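Local coordinates for protein hydrazine synthase alpha subunit (Candidatus Kuenenia stuttgartiensis, PDB 5C2V) that forms part of the hydrazine synthase complex, in which it condenses hydroxylamine with ammonia to yield hydrazine, and binds two c-type hemes, at residues D[226-231]-D[241-246]; D[256-261]-D[273-278]; D[278-283]-D[321-326]; D[284-289]-D[298-303]. One frame throughout, in Å; residues are numbered along the deposited sequence.

Contact 1: D[226-231]-D[241-246]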
loop_
_atom_site.group_PDB
_atom_site.type_symbol
_atom_site.label_atom_id
_atom_site.label_comp_id
_atom_site.label_asym_id
_atom_site.label_seq_id
_atom_site.Cartn_x
_atom_site.Cartn_y
_atom_site.Cartn_z
ATOM N N SER D 226 15.847 16.924 -3.054
ATOM C CA SER D 226 16.325 15.896 -2.139
ATOM C C SER D 226 17.619 15.312 -2.688
ATOM O O SER D 226 18.076 15.702 -3.762
ATOM C CB SER D 226 15.276 14.803 -1.933
ATOM O OG SER D 226 14.237 15.253 -1.077
ATOM N N SER D 227 18.201 14.371 -1.956
ATOM C CA SER D 227 19.556 13.914 -2.247
ATOM C C SER D 227 19.669 13.001 -3.466
ATOM O O SER D 227 18.973 11.991 -3.571
ATOM C CB SER D 227 20.131 13.198 -1.025
ATOM O OG SER D 227 20.278 14.089 0.066
ATOM N N ASN D 228 20.555 13.377 -4.383
ATOM C CA ASN D 228 21.009 12.487 -5.446
ATOM C C ASN D 228 22.409 11.996 -5.104
ATOM O O ASN D 228 23.279 12.796 -4.759
ATOM C CB ASN D 228 21.006 13.192 -6.803
ATOM C CG ASN D 228 19.612 13.370 -7.366
ATOM O OD1 ASN D 228 18.703 12.605 -7.053
ATOM N ND2 ASN D 228 19.441 14.380 -8.212
ATOM N N PHE D 229 22.631 10.689 -5.188
ATOM C CA PHE D 229 23.890 10.132 -4.706
ATOM C C PHE D 229 24.307 8.833 -5.386
ATOM O O PHE D 229 23.583 8.290 -6.220
ATOM C CB PHE D 229 23.802 9.907 -3.196
ATOM C CG PHE D 229 22.679 8.995 -2.780
ATOM C CD1 PHE D 229 21.399 9.492 -2.583
ATOM C CD2 PHE D 229 22.906 7.645 -2.571
ATOM C CE1 PHE D 229 20.367 8.657 -2.197
ATOM C CE2 PHE D 229 21.877 6.804 -2.184
ATOM C CZ PHE D 229 20.607 7.312 -1.996
ATOM N N ASP D 230 25.479 8.344 -4.990
ATOM C CA ASP D 230 26.075 7.118 -5.523
ATOM C C ASP D 230 26.076 7.038 -7.051
ATOM O O ASP D 230 25.420 6.171 -7.628
ATOM C CB ASP D 230 25.353 5.898 -4.945
ATOM C CG ASP D 230 25.592 5.734 -3.457
ATOM O OD1 ASP D 230 26.124 6.676 -2.831
ATOM O OD2 ASP D 230 25.245 4.667 -2.910
ATOM N N PRO D 231 26.820 7.941 -7.714
ATOM C CA PRO D 231 26.899 7.913 -9.178
ATOM C C PRO D 231 27.796 6.788 -9.693
ATOM O O PRO D 231 28.786 6.445 -9.049
ATOM C CB PRO D 231 27.489 9.282 -9.519
ATOM C CG PRO D 231 28.331 9.616 -8.341
ATOM C CD PRO D 231 27.628 9.035 -7.142
ATOM N N PHE D 241 22.621 6.395 -10.931
ATOM C CA PHE D 241 22.625 6.820 -9.535
ATOM C C PHE D 241 21.281 6.647 -8.832
ATOM O O PHE D 241 20.296 6.210 -9.430
ATOM C CB PHE D 241 23.070 8.284 -9.433
ATOM C CG PHE D 241 22.152 9.253 -10.129
ATOM C CD1 PHE D 241 22.230 9.442 -11.499
ATOM C CD2 PHE D 241 21.225 9.988 -9.408
ATOM C CE1 PHE D 241 21.391 10.336 -12.139
ATOM C CE2 PHE D 241 20.384 10.885 -10.043
ATOM C CZ PHE D 241 20.469 11.058 -11.410
ATOM N N SER D 242 21.262 7.002 -7.550
ATOM C CA SER D 242 20.060 6.915 -6.731
ATOM C C SER D 242 19.462 8.298 -6.515
ATOM O O SER D 242 20.182 9.267 -6.275
ATOM C CB SER D 242 20.368 6.259 -5.384
ATOM O OG SER D 242 20.912 4.963 -5.553
ATOM N N SER D 243 18.140 8.382 -6.598
ATOM C CA SER D 243 17.442 9.649 -6.449
ATOM C C SER D 243 16.318 9.536 -5.430
ATOM O O SER D 243 15.522 8.599 -5.470
ATOM C CB SER D 243 16.883 10.113 -7.795
ATOM O OG SER D 243 16.288 11.395 -7.687
ATOM N N VAL D 244 16.253 10.494 -4.515
ATOM C CA VAL D 244 15.183 10.505 -3.533
ATOM C C VAL D 244 14.037 11.358 -4.047
ATOM O O VAL D 244 14.162 12.580 -4.142
ATOM C CB VAL D 244 15.664 11.052 -2.174
ATOM C CG1 VAL D 244 14.503 11.139 -1.193
ATOM C CG2 VAL D 244 16.781 10.186 -1.615
ATOM N N GLN D 245 12.916 10.726 -4.379
ATOM C CA GLN D 245 11.753 11.500 -4.774
ATOM C C GLN D 245 10.798 11.551 -3.590
ATOM O O GLN D 245 10.048 10.604 -3.321
ATOM C CB GLN D 245 11.086 10.876 -6.002
ATOM C CG GLN D 245 12.037 10.657 -7.174
ATOM C CD GLN D 245 12.433 11.951 -7.860
ATOM O OE1 GLN D 245 11.606 12.841 -8.056
ATOM N NE2 GLN D 245 13.706 12.063 -8.221
ATOM N N ALA D 246 10.865 12.674 -2.879
ATOM C CA ALA D 246 10.040 12.945 -1.710
ATOM C C ALA D 246 8.928 13.973 -1.923
ATOM O O ALA D 246 8.205 14.279 -0.975
ATOM C CB ALA D 246 10.928 13.383 -0.552
#

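Contact 2: D[256-261]-D[273-278]. With ZN (zinc ion), chain B; HEC (heme c), chain C.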
loop_
_atom_site.group_PDB
_atom_site.type_symbol
_atom_site.label_atom_id
_atom_site.label_comp_id
_atom_site.label_asym_id
_atom_site.label_seq_id
_atom_site.Cartn_x
_atom_site.Cartn_y
_atom_site.Cartn_z
ATOM N N ARG D 256 9.899 7.832 -2.342
ATOM C CA ARG D 256 10.655 6.619 -2.675
ATOM C C ARG D 256 12.076 6.927 -3.143
ATOM O O ARG D 256 12.342 8.008 -3.657
ATOM C CB ARG D 256 9.932 5.806 -3.755
ATOM C CG ARG D 256 8.827 4.894 -3.239
ATOM C CD ARG D 256 8.259 4.022 -4.350
ATOM N NE ARG D 256 7.205 4.694 -5.103
ATOM C CZ ARG D 256 5.905 4.546 -4.864
ATOM N NH1 ARG D 256 5.494 3.740 -3.893
ATOM N NH2 ARG D 256 5.015 5.198 -5.600
ATOM N N VAL D 257 12.984 5.972 -2.966
ATOM C CA VAL D 257 14.345 6.110 -3.478
ATOM C C VAL D 257 14.528 5.230 -4.710
ATOM O O VAL D 257 14.537 4.004 -4.614
ATOM C CB VAL D 257 15.401 5.741 -2.418
ATOM C CG1 VAL D 257 16.800 5.819 -3.013
ATOM C CG2 VAL D 257 15.282 6.658 -1.213
ATOM N N MET D 258 14.679 5.868 -5.866
ATOM C CA MET D 258 14.698 5.161 -7.141
ATOM C C MET D 258 16.088 5.076 -7.759
ATOM O O MET D 258 16.928 5.949 -7.553
ATOM C CB MET D 258 13.753 5.837 -8.137
ATOM C CG MET D 258 14.230 7.201 -8.617
ATOM S SD MET D 258 13.403 7.752 -10.122
ATOM C CE MET D 258 13.988 9.440 -10.239
ATOM N N ILE D 259 16.326 4.005 -8.504
ATOM C CA ILE D 259 17.512 3.909 -9.339
ATOM C C ILE D 259 17.205 4.525 -10.698
ATOM O O ILE D 259 16.216 4.163 -11.341
ATOM C CB ILE D 259 17.973 2.456 -9.516
ATOM C CG1 ILE D 259 18.256 1.824 -8.155
ATOM C CG2 ILE D 259 19.208 2.390 -10.399
ATOM C CD1 ILE D 259 18.706 0.392 -8.243
ATOM N N CYS D 260 18.044 5.465 -11.126
ATOM C CA CYS D 260 17.827 6.151 -12.394
ATOM C C CYS D 260 19.139 6.488 -13.099
ATOM O O CYS D 260 20.225 6.223 -12.576
ATOM C CB CYS D 260 17.014 7.427 -12.167
ATOM S SG CYS D 260 17.790 8.618 -11.052
ATOM N N VAL D 261 19.033 7.075 -14.287
ATOM C CA VAL D 261 20.207 7.494 -15.045
ATOM C C VAL D 261 20.057 8.922 -15.557
ATOM O O VAL D 261 18.946 9.435 -15.686
ATOM C CB VAL D 261 20.486 6.568 -16.251
ATOM C CG1 VAL D 261 20.713 5.138 -15.796
ATOM C CG2 VAL D 261 19.350 6.635 -17.252
ATOM N N TYR D 273 14.404 2.021 -12.183
ATOM C CA TYR D 273 13.544 1.154 -11.378
ATOM C C TYR D 273 13.279 1.690 -9.971
ATOM O O TYR D 273 14.158 2.280 -9.344
ATOM C CB TYR D 273 14.154 -0.247 -11.286
ATOM C CG TYR D 273 13.205 -1.297 -10.752
ATOM C CD1 TYR D 273 12.203 -1.826 -11.556
ATOM C CD2 TYR D 273 13.313 -1.763 -9.448
ATOM C CE1 TYR D 273 11.333 -2.788 -11.075
ATOM C CE2 TYR D 273 12.447 -2.724 -8.959
ATOM C CZ TYR D 273 11.460 -3.233 -9.777
ATOM O OH TYR D 273 10.596 -4.189 -9.294
ATOM N N GLY D 274 12.060 1.473 -9.482
ATOM C CA GLY D 274 11.737 1.731 -8.088
ATOM C C GLY D 274 10.902 2.954 -7.744
ATOM O O GLY D 274 10.548 3.141 -6.580
ATOM N N ASN D 275 10.595 3.799 -8.724
ATOM C CA ASN D 275 9.841 5.021 -8.441
ATOM C C ASN D 275 8.335 4.956 -8.710
ATOM O O ASN D 275 7.605 5.890 -8.376
ATOM C CB ASN D 275 10.429 6.184 -9.243
ATOM C CG ASN D 275 9.977 7.537 -8.727
ATOM O OD1 ASN D 275 10.368 7.960 -7.640
ATOM N ND2 ASN D 275 9.147 8.221 -9.506
ATOM N N CYS D 276 7.859 3.858 -9.285
ATOM C CA CYS D 276 6.484 3.827 -9.781
ATOM C C CYS D 276 5.606 2.781 -9.096
ATOM O O CYS D 276 6.102 1.783 -8.570
ATOM C CB CYS D 276 6.483 3.595 -11.297
ATOM S SG CYS D 276 7.161 4.973 -12.274
ATOM N N ASP D 277 4.297 3.025 -9.108
ATOM C CA ASP D 277 3.327 2.113 -8.511
ATOM C C ASP D 277 3.378 0.736 -9.164
ATOM O O ASP D 277 3.444 0.621 -10.387
ATOM C CB ASP D 277 1.911 2.685 -8.620
ATOM C CG ASP D 277 1.749 3.990 -7.866
ATOM O OD1 ASP D 277 1.497 3.946 -6.643
ATOM O OD2 ASP D 277 1.867 5.062 -8.497
ATOM N N GLY D 278 3.345 -0.304 -8.339
ATOM C CA GLY D 278 3.368 -1.670 -8.827
ATOM C C GLY D 278 4.745 -2.299 -8.747
ATOM O O GLY D 278 4.880 -3.522 -8.770
HETATM ZN ZN ZN B . 6.280 7.080 -12.232
HETATM FE FE HEC C . 6.235 13.309 -15.733
HETATM C CHA HEC C . 6.834 11.370 -12.940
HETATM C CHB HEC C . 9.602 13.398 -16.372
HETATM C CHC HEC C . 5.703 15.571 -18.288
HETATM C CHD HEC C . 2.892 13.414 -14.978
HETATM N NA HEC C . 7.901 12.527 -14.829
HETATM C C1A HEC C . 7.926 11.763 -13.679
HETATM C C2A HEC C . 9.304 11.439 -13.382
HETATM C C3A HEC C . 10.071 11.997 -14.323
HETATM C C4A HEC C . 9.205 12.694 -15.255
HETATM C CMA HEC C . 11.610 11.917 -14.411
HETATM C CAA HEC C . 9.785 10.600 -12.178
HETATM C CBA HEC C . 10.050 9.162 -12.616
HETATM C CGA HEC C . 8.764 8.469 -12.990
HETATM O O1A HEC C . 8.712 7.847 -14.081
HETATM O O2A HEC C . 7.788 8.539 -12.202
HETATM N NB HEC C . 7.453 14.416 -17.009
HETATM C C1B HEC C . 8.769 14.060 -17.247
HETATM C C2B HEC C . 9.112 14.500 -18.585
HETATM C C3B HEC C . 8.047 15.104 -19.115
HETATM C C4B HEC C . 6.976 15.063 -18.136
HETATM C CMB HEC C . 10.480 14.314 -19.275
HETATM C CAB HEC C . 7.983 15.718 -20.532
HETATM C CBB HEC C . 7.820 17.251 -20.432
HETATM N NC HEC C . 4.589 14.270 -16.530
HETATM C C1C HEC C . 4.612 15.241 -17.514
HETATM C C2C HEC C . 3.269 15.765 -17.657
HETATM C C3C HEC C . 2.525 15.250 -16.675
HETATM C C4C HEC C . 3.319 14.247 -15.990
HETATM C CMC HEC C . 2.869 16.964 -18.546
HETATM C CAC HEC C . 1.039 15.577 -16.411
HETATM C CBC HEC C . 0.904 16.292 -15.048
HETATM N ND HEC C . 5.050 12.524 -14.193
HETATM C C1D HEC C . 3.671 12.684 -14.113
HETATM C C2D HEC C . 3.173 11.961 -12.967
HETATM C C3D HEC C . 4.410 11.316 -12.332
HETATM C C4D HEC C . 5.523 11.725 -13.156
HETATM C CMD HEC C . 1.705 11.859 -12.498
HETATM C CAD HEC C . 4.473 10.428 -11.072
HETATM C CBD HEC C . 4.083 11.268 -9.862
HETATM C CGD HEC C . 4.105 10.413 -8.626
HETATM O O1D HEC C . 3.621 10.893 -7.571
HETATM O O2D HEC C . 4.596 9.255 -8.697
HETATM O O HOH W 1 5.158 7.273 -10.465
#

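Contact 3: D[278-283]-D[321-326]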
loop_
_atom_site.group_PDB
_atom_site.type_symbol
_atom_site.label_atom_id
_atom_site.label_comp_id
_atom_site.label_asym_id
_atom_site.label_seq_id
_atom_site.Cartn_x
_atom_site.Cartn_y
_atom_site.Cartn_z
ATOM N N GLY D 278 3.345 -0.304 -8.339
ATOM C CA GLY D 278 3.368 -1.670 -8.827
ATOM C C GLY D 278 4.745 -2.299 -8.747
ATOM O O GLY D 278 4.880 -3.522 -8.770
ATOM N N GLU D 279 5.772 -1.460 -8.655
ATOM C CA GLU D 279 7.149 -1.936 -8.589
ATOM C C GLU D 279 7.529 -2.396 -7.181
ATOM O O GLU D 279 6.963 -1.940 -6.189
ATOM C CB GLU D 279 8.104 -0.849 -9.081
ATOM C CG GLU D 279 7.928 -0.532 -10.559
ATOM C CD GLU D 279 8.724 0.676 -11.008
ATOM O OE1 GLU D 279 9.386 1.304 -10.158
ATOM O OE2 GLU D 279 8.684 0.996 -12.215
ATOM N N ILE D 280 8.496 -3.306 -7.115
ATOM C CA ILE D 280 8.859 -3.983 -5.873
ATOM C C ILE D 280 9.812 -3.158 -4.999
ATOM O O ILE D 280 10.636 -2.397 -5.507
ATOM C CB ILE D 280 9.495 -5.362 -6.186
ATOM C CG1 ILE D 280 8.565 -6.172 -7.093
ATOM C CG2 ILE D 280 9.795 -6.147 -4.915
ATOM C CD1 ILE D 280 9.075 -7.555 -7.425
ATOM N N GLY D 281 9.684 -3.320 -3.684
ATOM C CA GLY D 281 10.579 -2.702 -2.723
ATOM C C GLY D 281 10.007 -1.572 -1.886
ATOM O O GLY D 281 10.541 -1.272 -0.821
ATOM N N GLY D 282 8.917 -0.960 -2.340
ATOM C CA GLY D 282 8.229 0.036 -1.536
ATOM C C GLY D 282 9.097 1.196 -1.079
ATOM O O GLY D 282 9.678 1.915 -1.892
ATOM N N THR D 283 9.173 1.378 0.237
ATOM C CA THR D 283 9.935 2.471 0.834
ATOM C C THR D 283 11.390 2.099 1.117
ATOM O O THR D 283 12.127 2.887 1.712
ATOM C CB THR D 283 9.294 2.947 2.153
ATOM O OG1 THR D 283 9.159 1.837 3.049
ATOM C CG2 THR D 283 7.928 3.557 1.894
ATOM N N PRO D 321 14.723 -3.345 -17.194
ATOM C CA PRO D 321 14.487 -3.111 -15.766
ATOM C C PRO D 321 13.006 -3.104 -15.404
ATOM O O PRO D 321 12.398 -2.041 -15.274
ATOM C CB PRO D 321 15.112 -1.735 -15.533
ATOM C CG PRO D 321 15.010 -1.055 -16.846
ATOM C CD PRO D 321 15.177 -2.126 -17.887
ATOM N N PHE D 322 12.435 -4.293 -15.244
ATOM C CA PHE D 322 11.040 -4.424 -14.848
ATOM C C PHE D 322 10.893 -5.471 -13.748
ATOM O O PHE D 322 11.874 -6.085 -13.329
ATOM C CB PHE D 322 10.173 -4.783 -16.056
ATOM C CG PHE D 322 10.306 -3.819 -17.200
ATOM C CD1 PHE D 322 9.564 -2.650 -17.228
ATOM C CD2 PHE D 322 11.181 -4.076 -18.241
ATOM C CE1 PHE D 322 9.687 -1.758 -18.277
ATOM C CE2 PHE D 322 11.310 -3.188 -19.293
ATOM C CZ PHE D 322 10.562 -2.027 -19.310
ATOM N N ASN D 323 9.664 -5.669 -13.282
ATOM C CA ASN D 323 9.398 -6.598 -12.189
ATOM C C ASN D 323 9.692 -8.048 -12.560
ATOM O O ASN D 323 10.044 -8.856 -11.701
ATOM C CB ASN D 323 7.946 -6.470 -11.727
ATOM C CG ASN D 323 7.636 -5.103 -11.151
ATOM O OD1 ASN D 323 8.504 -4.448 -10.574
ATOM N ND2 ASN D 323 6.391 -4.666 -11.302
ATOM N N LYS D 324 9.546 -8.372 -13.840
ATOM C CA LYS D 324 9.744 -9.741 -14.305
ATOM C C LYS D 324 11.204 -10.176 -14.188
ATOM O O LYS D 324 11.495 -11.368 -14.090
ATOM C CB LYS D 324 9.258 -9.888 -15.752
ATOM C CG LYS D 324 9.954 -8.975 -16.750
ATOM C CD LYS D 324 9.337 -9.096 -18.136
ATOM C CE LYS D 324 7.898 -8.599 -18.151
ATOM N NZ LYS D 324 7.290 -8.691 -19.508
ATOM N N THR D 325 12.118 -9.210 -14.205
ATOM C CA THR D 325 13.541 -9.506 -14.066
ATOM C C THR D 325 14.057 -9.317 -12.638
ATOM O O THR D 325 15.234 -9.559 -12.365
ATOM C CB THR D 325 14.389 -8.634 -15.013
ATOM O OG1 THR D 325 14.354 -7.269 -14.575
ATOM C CG2 THR D 325 13.865 -8.726 -16.438
ATOM N N TYR D 326 13.185 -8.884 -11.731
ATOM C CA TYR D 326 13.585 -8.633 -10.346
ATOM C C TYR D 326 13.921 -9.930 -9.616
ATOM O O TYR D 326 13.307 -10.968 -9.865
ATOM C CB TYR D 326 12.481 -7.879 -9.593
ATOM C CG TYR D 326 12.814 -7.565 -8.147
ATOM C CD1 TYR D 326 12.470 -8.442 -7.125
ATOM C CD2 TYR D 326 13.468 -6.388 -7.804
ATOM C CE1 TYR D 326 12.772 -8.159 -5.805
ATOM C CE2 TYR D 326 13.773 -6.096 -6.485
ATOM C CZ TYR D 326 13.422 -6.985 -5.490
ATOM O OH TYR D 326 13.722 -6.700 -4.178
#

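Contact 4: D[284-289]-D[298-303]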
loop_
_atom_site.group_PDB
_atom_site.type_symbol
_atom_site.label_atom_id
_atom_site.label_comp_id
_atom_site.label_asym_id
_atom_site.label_seq_id
_atom_site.Cartn_x
_atom_site.Cartn_y
_atom_site.Cartn_z
ATOM N N SER D 284 11.795 0.897 0.713
ATOM C CA SER D 284 13.174 0.452 0.905
ATOM C C SER D 284 14.160 1.399 0.232
ATOM O O SER D 284 13.878 1.946 -0.835
ATOM C CB SER D 284 13.375 -0.963 0.362
ATOM O OG SER D 284 12.542 -1.896 1.027
ATOM N N GLY D 285 15.311 1.601 0.862
ATOM C CA GLY D 285 16.348 2.422 0.265
ATOM C C GLY D 285 17.077 1.650 -0.815
ATOM O O GLY D 285 17.312 0.455 -0.672
ATOM N N ARG D 286 17.419 2.317 -1.910
ATOM C CA ARG D 286 18.203 1.674 -2.958
ATOM C C ARG D 286 19.490 2.454 -3.183
ATOM O O ARG D 286 19.458 3.582 -3.672
ATOM C CB ARG D 286 17.393 1.575 -4.252
ATOM C CG ARG D 286 15.975 1.057 -4.050
ATOM C CD ARG D 286 15.205 0.992 -5.360
ATOM N NE ARG D 286 13.761 1.025 -5.139
ATOM C CZ ARG D 286 12.991 -0.055 -5.052
ATOM N NH1 ARG D 286 13.523 -1.263 -5.170
ATOM N NH2 ARG D 286 11.687 0.075 -4.849
ATOM N N SER D 287 20.626 1.858 -2.829
ATOM C CA SER D 287 21.891 2.586 -2.917
ATOM C C SER D 287 23.044 1.720 -3.409
ATOM O O SER D 287 22.929 0.499 -3.469
ATOM C CB SER D 287 22.250 3.190 -1.558
ATOM O OG SER D 287 22.568 2.180 -0.616
ATOM N N GLN D 288 24.148 2.376 -3.765
ATOM C CA GLN D 288 25.380 1.699 -4.169
ATOM C C GLN D 288 25.148 0.766 -5.353
ATOM O O GLN D 288 25.626 -0.368 -5.371
ATOM C CB GLN D 288 25.970 0.930 -2.983
ATOM C CG GLN D 288 26.259 1.810 -1.773
ATOM C CD GLN D 288 26.440 1.017 -0.493
ATOM O OE1 GLN D 288 26.630 -0.197 -0.523
ATOM N NE2 GLN D 288 26.380 1.705 0.643
ATOM N N ALA D 289 24.411 1.260 -6.343
ATOM C CA ALA D 289 24.046 0.464 -7.509
ATOM C C ALA D 289 25.196 0.338 -8.503
ATOM O O ALA D 289 25.820 1.331 -8.880
ATOM C CB ALA D 289 22.827 1.065 -8.192
ATOM N N ILE D 298 21.728 -4.875 -12.980
ATOM C CA ILE D 298 21.924 -3.819 -12.005
ATOM C C ILE D 298 21.795 -4.448 -10.631
ATOM O O ILE D 298 20.733 -4.962 -10.272
ATOM C CB ILE D 298 20.898 -2.678 -12.155
ATOM C CG1 ILE D 298 20.928 -2.103 -13.572
ATOM C CG2 ILE D 298 21.160 -1.587 -11.125
ATOM C CD1 ILE D 298 19.886 -1.031 -13.814
ATOM N N VAL D 299 22.881 -4.401 -9.870
ATOM C CA VAL D 299 22.921 -4.980 -8.537
ATOM C C VAL D 299 23.063 -3.862 -7.524
ATOM O O VAL D 299 23.991 -3.057 -7.602
ATOM C CB VAL D 299 24.082 -5.981 -8.379
ATOM C CG1 VAL D 299 24.195 -6.442 -6.933
ATOM C CG2 VAL D 299 23.893 -7.167 -9.310
ATOM N N TYR D 300 22.138 -3.805 -6.575
ATOM C CA TYR D 300 22.107 -2.694 -5.640
ATOM C C TYR D 300 21.788 -3.132 -4.220
ATOM O O TYR D 300 21.255 -4.220 -3.986
ATOM C CB TYR D 300 21.093 -1.645 -6.103
ATOM C CG TYR D 300 19.663 -2.140 -6.190
ATOM C CD1 TYR D 300 19.237 -2.911 -7.265
ATOM C CD2 TYR D 300 18.735 -1.815 -5.209
ATOM C CE1 TYR D 300 17.930 -3.357 -7.352
ATOM C CE2 TYR D 300 17.427 -2.256 -5.288
ATOM C CZ TYR D 300 17.030 -3.026 -6.361
ATOM O OH TYR D 300 15.730 -3.467 -6.444
ATOM N N VAL D 301 22.125 -2.261 -3.277
ATOM C CA VAL D 301 21.821 -2.484 -1.877
ATOM C C VAL D 301 20.404 -2.023 -1.589
ATOM O O VAL D 301 20.069 -0.842 -1.759
ATOM C CB VAL D 301 22.801 -1.738 -0.951
ATOM C CG1 VAL D 301 22.296 -1.753 0.484
ATOM C CG2 VAL D 301 24.190 -2.348 -1.046
ATOM N N GLU D 302 19.576 -2.972 -1.165
ATOM C CA GLU D 302 18.210 -2.679 -0.769
ATOM C C GLU D 302 18.136 -2.674 0.751
ATOM O O GLU D 302 18.191 -3.724 1.394
ATOM C CB GLU D 302 17.248 -3.709 -1.363
ATOM C CG GLU D 302 15.791 -3.286 -1.371
ATOM C CD GLU D 302 14.886 -4.351 -1.958
ATOM O OE1 GLU D 302 14.447 -4.194 -3.117
ATOM O OE2 GLU D 302 14.617 -5.350 -1.259
ATOM N N SER D 303 18.013 -1.480 1.315
ATOM C CA SER D 303 17.976 -1.299 2.756
ATOM C C SER D 303 16.546 -1.294 3.270
ATOM O O SER D 303 15.665 -0.686 2.657
ATOM C CB SER D 303 18.682 -0.001 3.150
ATOM O OG SER D 303 18.017 1.127 2.614
#

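Contact 1: D[226-231]-D[241-246]
Ser242 sets its CB over one face of the Phe229 ring, 3.8 Å from the ring centroid and 22° off the normal, a CH-pi contact displaced toward the CE2 and CZ rim. At the edge of that ring and near its plane lies Val244, whose CG2 is 3.9 Å from Phe229 CE1. The first torsion of Phe229 (58°) puts CG between the backbone N and the carbonyl carbon, and the ring beyond it comes up against Ser242 and Val244. Strands 228-233 and 239-245 form an antiparallel hairpin, the first two strands of a four-stranded blade of the beta-propeller; their axes here approach to 4.9 Å. Phe229 and Ser242 are a hydrogen-bonded pair, each N to the other's O at 3.0 Å, and Val244 N adds a bond to Ser227 O at 3.2 Å. On the other face of the sheet the Asn228 amide meets the Phe241 ring with the two planes 68° apart, Asn228 CG being 3.7 Å from Phe241 CE2. Ser243 OG donates to Asn228 OD1 at 2.8 Å, in the plane of the carbonyl, and Asn224 ND2 gives that oxygen a second donor. Gln245 NE2 in turn bonds weakly to Ser243 OG. Ser242 OG and Asp230 OD2 are engaged beyond the hairpin, by Arg286 O and Gln288 N of the following blade.

Contact 2: D[256-261]-D[273-278]
With chi1 at 70°, Met258 CG sits between the backbone N and the carbonyl carbon, and chi2 of 163° extends the chain to bring SD alongside Asn275. Asn275 CG, anti to its own backbone N (chi1 -164°), lies 3.7 Å from Met258 SD; the two side chains cross at a slant, with Met258 SD 3.5 Å from Asn275 CB. This is the outer edge of a propeller blade, where the last strand, 270-273, finishes against strand 256-262 and the chain runs on into the zinc and heme site. Ile259 and Tyr273 make the final antiparallel hydrogen-bonded pair, with both Ile259 N to Tyr273 O and Tyr273 N to Ile259 O at 2.9 Å. Past Gly274, which has positive phi, the strand pairing gives way to side-chain contacts. Arg256 runs beside the loop backbone, its CD 3.3 Å from Gly274 O, and the guanidinium, with Asn275 O near its plane, reaches Asp277 in a long salt bridge (NH2 to OD1, 3.9 Å) in which the side chains cross at about a right angle. Asn275 ND2 donates to the heme propionate oxygen O2A at 3.0 Å. That same O2A binds the zinc ion, which Cys276 SG holds at 2.3 Å. His560 and a water are its other ligands, and the water donates a hydrogen bond to O2D of the second heme propionate at 2.7 Å.

Contact 3: D[278-283]-D[321-326]
Ile280 packs onto the Tyr326 ring, and this apolar contact is the main side-chain meeting between the two loops. Ile280 CG2 stands over one face in a CH-pi contact, 4.0 Å from the centroid and 24° off the normal, offset toward CE1 and CZ. Farther back along the ring, Ile280 CD1 is 3.5 Å from Tyr326 CD1. Tyr326 CG is anti to its backbone N (chi1 -179°), which carries the ring base away from the 323-326 turn, where Tyr326 N bonds to Asn323 O at 3.1 Å.

Polar contact comes from Asn323. Its ND2 makes a weak hydrogen bond to Gly278 O, 3.2 Å long and bent to 122° at the hydrogen, while its OD1 lies 3.5 Å from Glu279 CA and takes its main bond from outside, with Tyr273 OH. The Glu279 side chain crosses Asn323 at about a right angle; its OE1 accepts from Gly274 N and Cys276 N, and its OE2 pairs with Arg565. Lys324 NZ forms a salt bridge with Asp310 of the beta subunit. The arrangement is that of two loops of a beta-propeller meeting at the surface: the connection between successive blades, and the turn leading into the last strand of the second blade.

Contact 4: D[284-289]-D[298-303]
Strands 285-291 and 297-303, the hairpin that opens a propeller blade, pair Arg286 with Glu302 across a non-hydrogen-bonded position. Gly285 with Ser303 and Ser287 with Val301 flank it as hydrogen-bonded pairs; Ser287 N to Val301 O is 3.0 Å, and the N-to-C directions of the short strand segments are 157° apart, close to antiparallel. Arg286, extended from CG to NE (chi2 179°), runs alongside Tyr300 and points the same way, with CG 3.8 Å from CE2 of the ring. Guanidinium and ring planes are 56° apart, and Arg286 NH1 gives Tyr300 OH a weak hydrogen bond of 3.4 Å. The same NH1 faces Glu302 OE1 at 3.7 Å, a long salt bridge. Both charges have further partners: Arg286 NH2 bonds Ile280 O, and Glu302 binds Lys328 through OE2 and Tyr326 OH through OE1.

On the other face Ser303 OG, also bonded to Tyr305 O, sits 3.2 Å from Gly285 CA. Gln288 OE1, engaged by Ser339 N, lies 3.3 Å from Val301 CG2. The chain turns a corner at Gln288, and beyond it Ala289 CB meets Tyr300 CB at 3.8 Å. The pair makes up the first two strands of a four-stranded antiparallel sheet, as in a blade of the six-bladed beta-propeller.

Overall arrangement
Contacts 1 and 2 belong to one propeller blade and meet through the pairing of strands 239-245 and 256-262, with Ser243 N to Met258 O at 2.9 Å. Contact 4 opens the next blade and lies within the loop closed by contact 3. The blades meet at Ser242 OG to Arg286 O (2.7 Å), between contacts 1 and 4, while the connecting loop of contact 3 is tied to the second blade by Ile280 O to Arg286 NH2 (2.8 Å). Contacts 2 and 3 share Gly278, and Glu279 OE1 holds Gly274 N at 2.8 Å. Contact 2 supplies Cys276 to the zinc ion and Asn275 to the heme propionate; the side chains of Glu279 and Arg286 lie about 7 Å and 12 Å from the zinc ion.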